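PDB 4MU6: kinectin 1 (Kinesin receptor), which is a Legionella pneumophila effector of unknown function, probably membrane-bound as the full-length protein, represented here by its largely helical N-terminal domain. Local coordinates for residues 32-35 against 36-39; 119-122 against 123-127; 164-167 against 168-172. One frame throughout, in Å; residues are numbered along the deposited sequence.

Interaction 1: residues 32-35 against 36-39; sequences LKDL and ILSK
The carbonyl oxygen of L35 is gripped twice by S38: the hydroxyl OG lies 2.8 Å from L35 O and donates to it, and S38 N adds a weak bond to the same oxygen. A chi1 of 77° sets OG between the backbone N and the carbonyl carbon of S38 and turns it back over the preceding turn, where it meets the carbonyl oxygen at a C=O...donor angle of 132°, tilted from the carbonyl plane. OG also has a weak hydrogen bond with A40 N. S38 N is shared, for it also makes a weak bond to D34 O. Just before it in the chain the backbone bonds are straighter: I36 N donates to L32 O at 2.9 Å and L37 N to K33 O at 3.0 Å. K33, bent at chi3, passes at an angle to L37, its CE 4.1 Å from L37 CD1. I36 lays CG1 3.2 Å from L32 O, and with L32 it faces helices 227-273 and 280-294, while I36 O accepts a hydrogen bond from Y260 OH. K39 then leaves helical geometry with positive phi. Weakened backbone bonds backed by a serine hydroxyl mark the C-terminal end of helix 29-38, packed within a helical bundle.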
loop_
_atom_site.group_PDB
_atom_site.type_symbol
_atom_site.label_atom_id
_atom_site.label_comp_id
_atom_site.label_asym_id
_atom_site.label_seq_id
_atom_site.Cartn_x
_atom_site.Cartn_y
_atom_site.Cartn_z
ATOM N N LEU A 32 37.346 -11.495 35.342
ATOM C CA LEU A 32 38.027 -10.616 34.409
ATOM C C LEU A 32 39.156 -11.346 33.684
ATOM O O LEU A 32 39.335 -11.169 32.475
ATOM C CB LEU A 32 38.513 -9.354 35.120
ATOM C CG LEU A 32 37.341 -8.419 35.447
ATOM C CD1 LEU A 32 37.758 -7.302 36.384
ATOM C CD2 LEU A 32 36.755 -7.845 34.164
ATOM N N LYS A 33 39.871 -12.200 34.413
ATOM C CA LYS A 33 40.944 -13.008 33.843
ATOM C C LYS A 33 40.474 -13.845 32.646
ATOM O O LYS A 33 41.135 -13.892 31.608
ATOM C CB LYS A 33 41.538 -13.923 34.914
ATOM C CG LYS A 33 42.855 -14.571 34.523
ATOM C CD LYS A 33 43.016 -15.909 35.215
ATOM C CE LYS A 33 41.867 -16.824 34.831
ATOM N NZ LYS A 33 41.842 -18.090 35.606
ATOM N N ASP A 34 39.330 -14.507 32.780
ATOM C CA ASP A 34 38.826 -15.326 31.675
ATOM C C ASP A 34 38.387 -14.462 30.496
ATOM O O ASP A 34 38.612 -14.810 29.332
ATOM C CB ASP A 34 37.688 -16.250 32.138
ATOM C CG ASP A 34 38.204 -17.510 32.821
ATOM O OD1 ASP A 34 39.318 -17.962 32.472
ATOM O OD2 ASP A 34 37.515 -18.042 33.715
ATOM N N LEU A 35 37.779 -13.321 30.793
ATOM C CA LEU A 35 37.356 -12.440 29.719
ATOM C C LEU A 35 38.569 -11.953 28.924
ATOM O O LEU A 35 38.528 -11.934 27.698
ATOM C CB LEU A 35 36.495 -11.280 30.240
ATOM C CG LEU A 35 35.106 -11.670 30.767
ATOM C CD1 LEU A 35 34.449 -10.487 31.424
ATOM C CD2 LEU A 35 34.198 -12.201 29.647
ATOM N N ILE A 36 39.654 -11.591 29.610
ATOM C CA ILE A 36 40.875 -11.181 28.915
ATOM C C ILE A 36 41.442 -12.316 28.065
ATOM O O ILE A 36 41.753 -12.137 26.894
ATOM C CB ILE A 36 41.955 -10.735 29.895
ATOM C CG1 ILE A 36 41.457 -9.538 30.692
ATOM C CG2 ILE A 36 43.221 -10.374 29.136
ATOM C CD1 ILE A 36 42.295 -9.232 31.912
ATOM N N LEU A 37 41.575 -13.486 28.679
ATOM C CA LEU A 37 42.060 -14.676 28.004
ATOM C C LEU A 37 41.242 -15.074 26.772
ATOM O O LEU A 37 41.774 -15.654 25.828
ATOM C CB LEU A 37 42.099 -15.842 28.988
ATOM C CG LEU A 37 43.244 -15.753 29.985
ATOM C CD1 LEU A 37 43.189 -16.921 30.945
ATOM C CD2 LEU A 37 44.558 -15.737 29.224
ATOM N N SER A 38 39.955 -14.755 26.777
ATOM C CA SER A 38 39.056 -15.231 25.734
ATOM C C SER A 38 39.359 -14.692 24.334
ATOM O O SER A 38 39.025 -15.344 23.355
ATOM C CB SER A 38 37.594 -14.932 26.095
ATOM O OG SER A 38 37.258 -13.566 25.878
ATOM N N LYS A 39 39.981 -13.513 24.249
ATOM C CA LYS A 39 40.132 -12.803 22.972
ATOM C C LYS A 39 38.863 -12.864 22.102
ATOM O O LYS A 39 38.928 -13.096 20.897
ATOM C CB LYS A 39 41.342 -13.333 22.199
ATOM C CG LYS A 39 42.628 -13.281 23.007
ATOM C CD LYS A 39 43.845 -13.381 22.117
ATOM C CE LYS A 39 43.881 -12.224 21.155
ATOM N NZ LYS A 39 44.908 -12.487 20.151
#

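Interaction 2: residues 119-122 against 123-127; sequences LRLL and HYKLE
H123, Y124, K125 and L126 each donate a backbone N-H to the carbonyl four residues earlier, in the regular pattern of an alpha helix, from H123 N to L119 O at 3.1 Å through to L126 N to L122 O at 2.9 Å. Among the side chains, L119 meets H123. A chi1 of 175° puts CG of L119 beside its own carbonyl carbon, with CD1 leaning slightly forward along the helix, and the imidazole of H123 makes most of the approach by coming back to it. L119 CD1 sits 3.7 Å from H123 CE1 and 4.1 Å from the centroid of the H123 ring. It stands 29° off the ring normal, an off-centre CH-pi contact. L119 O lies obliquely to the same ring, 3.5 Å from H123 ND1.

This is the last part of helix 108-127, which pairs with helix 158-217 in an elongated helical arm, consistent with the coiled-coil character of the family. L119 and L122 supply the apolar side of the pairing: L119 touches I173, and L122 rests on L162, S165 and R169.

On another flank, L121 and K125 meet at an angle. K125 CG turns back beside its own backbone N (chi1 -66°), coming 3.3 Å from L121 O, and from there the chain runs extended. K125 CE passes the leucine branch point, 4.1 Å from L121 CG, and the chain carries the ammonium group on beyond it. Y124 makes a looser approach to the same leucine: Y124 CD2 is 4.5 Å from L121 CD1, and the tyrosine ring leads away from the preceding turn.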
loop_
_atom_site.group_PDB
_atom_site.type_symbol
_atom_site.label_atom_id
_atom_site.label_comp_id
_atom_site.label_asym_id
_atom_site.label_seq_id
_atom_site.Cartn_x
_atom_site.Cartn_y
_atom_site.Cartn_z
ATOM N N LEU A 119 -52.013 4.901 -43.577
ATOM C CA LEU A 119 -51.620 3.991 -44.652
ATOM C C LEU A 119 -52.849 3.243 -45.185
ATOM O O LEU A 119 -52.977 3.000 -46.388
ATOM C CB LEU A 119 -50.561 3.006 -44.162
ATOM C CG LEU A 119 -50.131 1.902 -45.122
ATOM C CD1 LEU A 119 -49.697 2.471 -46.474
ATOM C CD2 LEU A 119 -49.017 1.089 -44.481
ATOM N N ARG A 120 -53.759 2.901 -44.276
ATOM C CA ARG A 120 -54.977 2.177 -44.629
ATOM C C ARG A 120 -55.909 3.017 -45.494
ATOM O O ARG A 120 -56.495 2.525 -46.453
ATOM C CB ARG A 120 -55.707 1.709 -43.368
ATOM C CG ARG A 120 -55.736 0.194 -43.196
ATOM C CD ARG A 120 -56.490 -0.223 -41.936
ATOM N NE ARG A 120 -55.735 0.041 -40.716
ATOM C CZ ARG A 120 -56.060 0.962 -39.810
ATOM N NH1 ARG A 120 -57.139 1.722 -39.978
ATOM N NH2 ARG A 120 -55.307 1.123 -38.729
ATOM N N LEU A 121 -56.059 4.282 -45.132
ATOM C CA LEU A 121 -56.816 5.222 -45.940
ATOM C C LEU A 121 -56.195 5.388 -47.341
ATOM O O LEU A 121 -56.913 5.468 -48.333
ATOM C CB LEU A 121 -56.898 6.566 -45.214
ATOM C CG LEU A 121 -57.663 7.703 -45.877
ATOM C CD1 LEU A 121 -59.143 7.386 -45.985
ATOM C CD2 LEU A 121 -57.422 8.992 -45.096
ATOM N N LEU A 122 -54.865 5.433 -47.425
ATOM C CA LEU A 122 -54.210 5.534 -48.725
ATOM C C LEU A 122 -54.509 4.323 -49.615
ATOM O O LEU A 122 -54.707 4.478 -50.827
ATOM C CB LEU A 122 -52.702 5.711 -48.588
ATOM C CG LEU A 122 -52.191 7.030 -48.010
ATOM C CD1 LEU A 122 -50.707 6.913 -47.801
ATOM C CD2 LEU A 122 -52.518 8.212 -48.931
ATOM N N HIS A 123 -54.542 3.129 -49.020
ATOM C CA HIS A 123 -54.808 1.912 -49.779
ATOM C C HIS A 123 -56.244 1.929 -50.266
ATOM O O HIS A 123 -56.544 1.447 -51.359
ATOM C CB HIS A 123 -54.595 0.665 -48.926
ATOM C CG HIS A 123 -53.169 0.234 -48.831
ATOM N ND1 HIS A 123 -52.615 -0.248 -47.663
ATOM C CD2 HIS A 123 -52.181 0.200 -49.760
ATOM C CE1 HIS A 123 -51.348 -0.557 -47.876
ATOM N NE2 HIS A 123 -51.056 -0.287 -49.138
ATOM N N TYR A 124 -57.123 2.462 -49.422
ATOM C CA TYR A 124 -58.536 2.612 -49.751
ATOM C C TYR A 124 -58.675 3.586 -50.923
ATOM O O TYR A 124 -59.339 3.280 -51.911
ATOM C CB TYR A 124 -59.316 3.079 -48.510
ATOM C CG TYR A 124 -60.803 3.319 -48.696
ATOM C CD1 TYR A 124 -61.705 2.255 -48.743
ATOM C CD2 TYR A 124 -61.314 4.617 -48.790
ATOM C CE1 TYR A 124 -63.077 2.479 -48.904
ATOM C CE2 TYR A 124 -62.680 4.849 -48.949
ATOM C CZ TYR A 124 -63.556 3.777 -49.005
ATOM O OH TYR A 124 -64.909 4.005 -49.162
ATOM N N LYS A 125 -58.021 4.743 -50.827
ATOM C CA LYS A 125 -58.018 5.710 -51.929
ATOM C C LYS A 125 -57.446 5.152 -53.241
ATOM O O LYS A 125 -57.917 5.498 -54.314
ATOM C CB LYS A 125 -57.271 6.990 -51.553
ATOM C CG LYS A 125 -57.924 7.810 -50.457
ATOM C CD LYS A 125 -57.233 9.159 -50.299
ATOM C CE LYS A 125 -57.908 10.011 -49.233
ATOM N NZ LYS A 125 -57.369 11.401 -49.216
ATOM N N LEU A 126 -56.434 4.301 -53.160
ATOM C CA LEU A 126 -55.832 3.752 -54.372
ATOM C C LEU A 126 -56.757 2.732 -55.020
ATOM O O LEU A 126 -56.861 2.663 -56.244
ATOM C CB LEU A 126 -54.478 3.108 -54.068
ATOM C CG LEU A 126 -53.754 2.499 -55.271
ATOM C CD1 LEU A 126 -53.349 3.588 -56.249
ATOM C CD2 LEU A 126 -52.544 1.688 -54.822
ATOM N N GLU A 127 -57.432 1.945 -54.189
ATOM C CA GLU A 127 -58.370 0.943 -54.675
ATOM C C GLU A 127 -59.508 1.603 -55.454
ATOM O O GLU A 127 -60.054 1.019 -56.391
ATOM C CB GLU A 127 -58.922 0.131 -53.501
ATOM C CG GLU A 127 -59.790 -1.055 -53.895
ATOM C CD GLU A 127 -60.146 -1.941 -52.709
ATOM O OE1 GLU A 127 -59.601 -1.707 -51.606
ATOM O OE2 GLU A 127 -60.969 -2.871 -52.877
#

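Interaction 3: residues 164-167 against 168-172; sequences RSIN and EREIK
Residues 164-172 form part of helix 158-217, one of the long helices of the coiled-coil domain, and the contact joins one turn of it to the next. Four backbone bonds run along it, including E168 N to R164 O at 2.9 Å and I171 N to N167 O at 3.1 Å, with N-H...acceptor angles near 160°. On one flank the side chains of N167 and I171 meet at an angle. The asparagine CG stands opposite its own backbone N about the first torsion (chi1 -173°), which holds the amide out from the helix at its own level, and I171 carries CD1 back to within 3.4 Å of N167 ND2. CG1 of I171 also lies 3.5 Å from N167 O.

Next to them, I166 and E170 run side by side and point the same way. E170 OE1 approaches I166 CG2 at 3.9 Å, a methyl against a carboxylate oxygen, while E170 CG rests 3.4 Å from I166 O. R169 starts back over the preceding turn, with CG 3.3 Å from S165 O, then bends at chi2 and leads away; its NH1 donates to Q115 OE1 on helix 108-127. S165 OG is hydrogen-bonded to R161 O of its own helix.

No polar bond links the side chains of the two segments, so the turns are tied by main-chain hydrogen bonds and van der Waals contact, leaving the guanidinium of R169 to make a polar link to the partner helix.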
loop_
_atom_site.group_PDB
_atom_site.type_symbol
_atom_site.label_atom_id
_atom_site.label_comp_id
_atom_site.label_asym_id
_atom_site.label_seq_id
_atom_site.Cartn_x
_atom_site.Cartn_y
_atom_site.Cartn_z
ATOM N N ARG A 164 -46.514 7.035 -54.016
ATOM C CA ARG A 164 -45.388 7.655 -53.337
ATOM C C ARG A 164 -45.732 7.901 -51.876
ATOM O O ARG A 164 -44.886 7.718 -50.998
ATOM C CB ARG A 164 -44.963 8.952 -54.031
ATOM C CG ARG A 164 -44.085 8.735 -55.263
ATOM C CD ARG A 164 -43.519 10.048 -55.807
ATOM N NE ARG A 164 -44.571 10.939 -56.290
ATOM C CZ ARG A 164 -44.948 11.045 -57.564
ATOM N NH1 ARG A 164 -44.351 10.316 -58.503
ATOM N NH2 ARG A 164 -45.920 11.884 -57.900
ATOM N N SER A 165 -46.978 8.300 -51.622
ATOM C CA SER A 165 -47.455 8.495 -50.256
ATOM C C SER A 165 -47.426 7.183 -49.497
ATOM O O SER A 165 -46.956 7.130 -48.354
ATOM C CB SER A 165 -48.863 9.069 -50.248
ATOM O OG SER A 165 -48.834 10.425 -50.641
ATOM N N ILE A 166 -47.919 6.124 -50.139
ATOM C CA ILE A 166 -47.848 4.784 -49.566
ATOM C C ILE A 166 -46.398 4.389 -49.224
ATOM O O ILE A 166 -46.113 3.898 -48.118
ATOM C CB ILE A 166 -48.448 3.740 -50.515
ATOM C CG1 ILE A 166 -49.965 3.926 -50.598
ATOM C CG2 ILE A 166 -48.107 2.337 -50.032
ATOM C CD1 ILE A 166 -50.636 3.122 -51.705
ATOM N N ASN A 167 -45.484 4.610 -50.169
ATOM C CA ASN A 167 -44.087 4.261 -49.951
ATOM C C ASN A 167 -43.506 5.018 -48.757
ATOM O O ASN A 167 -42.805 4.435 -47.939
ATOM C CB ASN A 167 -43.234 4.490 -51.202
ATOM C CG ASN A 167 -41.814 3.980 -51.028
ATOM O OD1 ASN A 167 -41.588 2.770 -50.929
ATOM N ND2 ASN A 167 -40.848 4.901 -50.975
ATOM N N GLU A 168 -43.834 6.303 -48.639
ATOM C CA GLU A 168 -43.371 7.090 -47.505
ATOM C C GLU A 168 -43.935 6.582 -46.176
ATOM O O GLU A 168 -43.202 6.513 -45.186
ATOM C CB GLU A 168 -43.657 8.588 -47.681
ATOM C CG GLU A 168 -43.067 9.436 -46.535
ATOM C CD GLU A 168 -43.200 10.948 -46.740
ATOM O OE1 GLU A 168 -43.997 11.380 -47.613
ATOM O OE2 GLU A 168 -42.502 11.705 -46.016
ATOM N N ARG A 169 -45.218 6.218 -46.152
ATOM C CA ARG A 169 -45.821 5.701 -44.925
ATOM C C ARG A 169 -45.114 4.431 -44.464
ATOM O O ARG A 169 -44.838 4.258 -43.270
ATOM C CB ARG A 169 -47.312 5.403 -45.105
ATOM C CG ARG A 169 -48.189 6.626 -45.291
ATOM C CD ARG A 169 -48.206 7.497 -44.053
ATOM N NE ARG A 169 -48.965 8.726 -44.273
ATOM C CZ ARG A 169 -49.190 9.636 -43.331
ATOM N NH1 ARG A 169 -48.707 9.439 -42.129
ATOM N NH2 ARG A 169 -49.896 10.735 -43.591
ATOM N N GLU A 170 -44.826 3.545 -45.414
ATOM C CA GLU A 170 -44.214 2.253 -45.096
ATOM C C GLU A 170 -42.783 2.380 -44.590
ATOM O O GLU A 170 -42.362 1.637 -43.698
ATOM C CB GLU A 170 -44.254 1.316 -46.306
ATOM C CG GLU A 170 -45.651 0.880 -46.710
ATOM C CD GLU A 170 -45.639 -0.258 -47.720
ATOM O OE1 GLU A 170 -45.232 -0.030 -48.887
ATOM O OE2 GLU A 170 -46.041 -1.383 -47.343
ATOM N N ILE A 171 -42.029 3.305 -45.167
ATOM C CA ILE A 171 -40.673 3.562 -44.696
ATOM C C ILE A 171 -40.736 4.135 -43.281
ATOM O O ILE A 171 -39.922 3.796 -42.415
ATOM C CB ILE A 171 -39.901 4.509 -45.651
ATOM C CG1 ILE A 171 -39.558 3.781 -46.962
ATOM C CG2 ILE A 171 -38.624 5.022 -44.986
ATOM C CD1 ILE A 171 -39.038 4.680 -48.100
ATOM N N LYS A 172 -41.718 5.000 -43.042
ATOM C CA LYS A 172 -41.841 5.621 -41.734
ATOM C C LYS A 172 -42.135 4.552 -40.682
ATOM O O LYS A 172 -41.553 4.559 -39.602
ATOM C CB LYS A 172 -42.912 6.714 -41.733
ATOM C CG LYS A 172 -43.166 7.356 -40.361
ATOM C CD LYS A 172 -41.882 7.893 -39.720
ATOM C CE LYS A 172 -42.204 8.645 -38.438
ATOM N NZ LYS A 172 -41.008 9.154 -37.719
#

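Overall arrangement
Interactions 2 and 3 belong to one end of the elongated domain and interaction 1 to the other; the centres of interactions 1 and 2 are 125 Å apart, on opposite sides of the chain's centre. Interaction 1 is partly buried, with L32 and I36 turned into a helical bundle. Interactions 2 and 3 are surface contacts on successive helices, 108-127 and 158-217, which touch: H123 CD2 lies 3.8 Å from I166 CD1. The serine-carbonyl bond of interaction 1 belongs to a helix end, whereas interactions 2 and 3 lie in regular helix with full i to i+4 bonding, where side chains add only packing, leucine against imidazole in one and amide against methyl in the other.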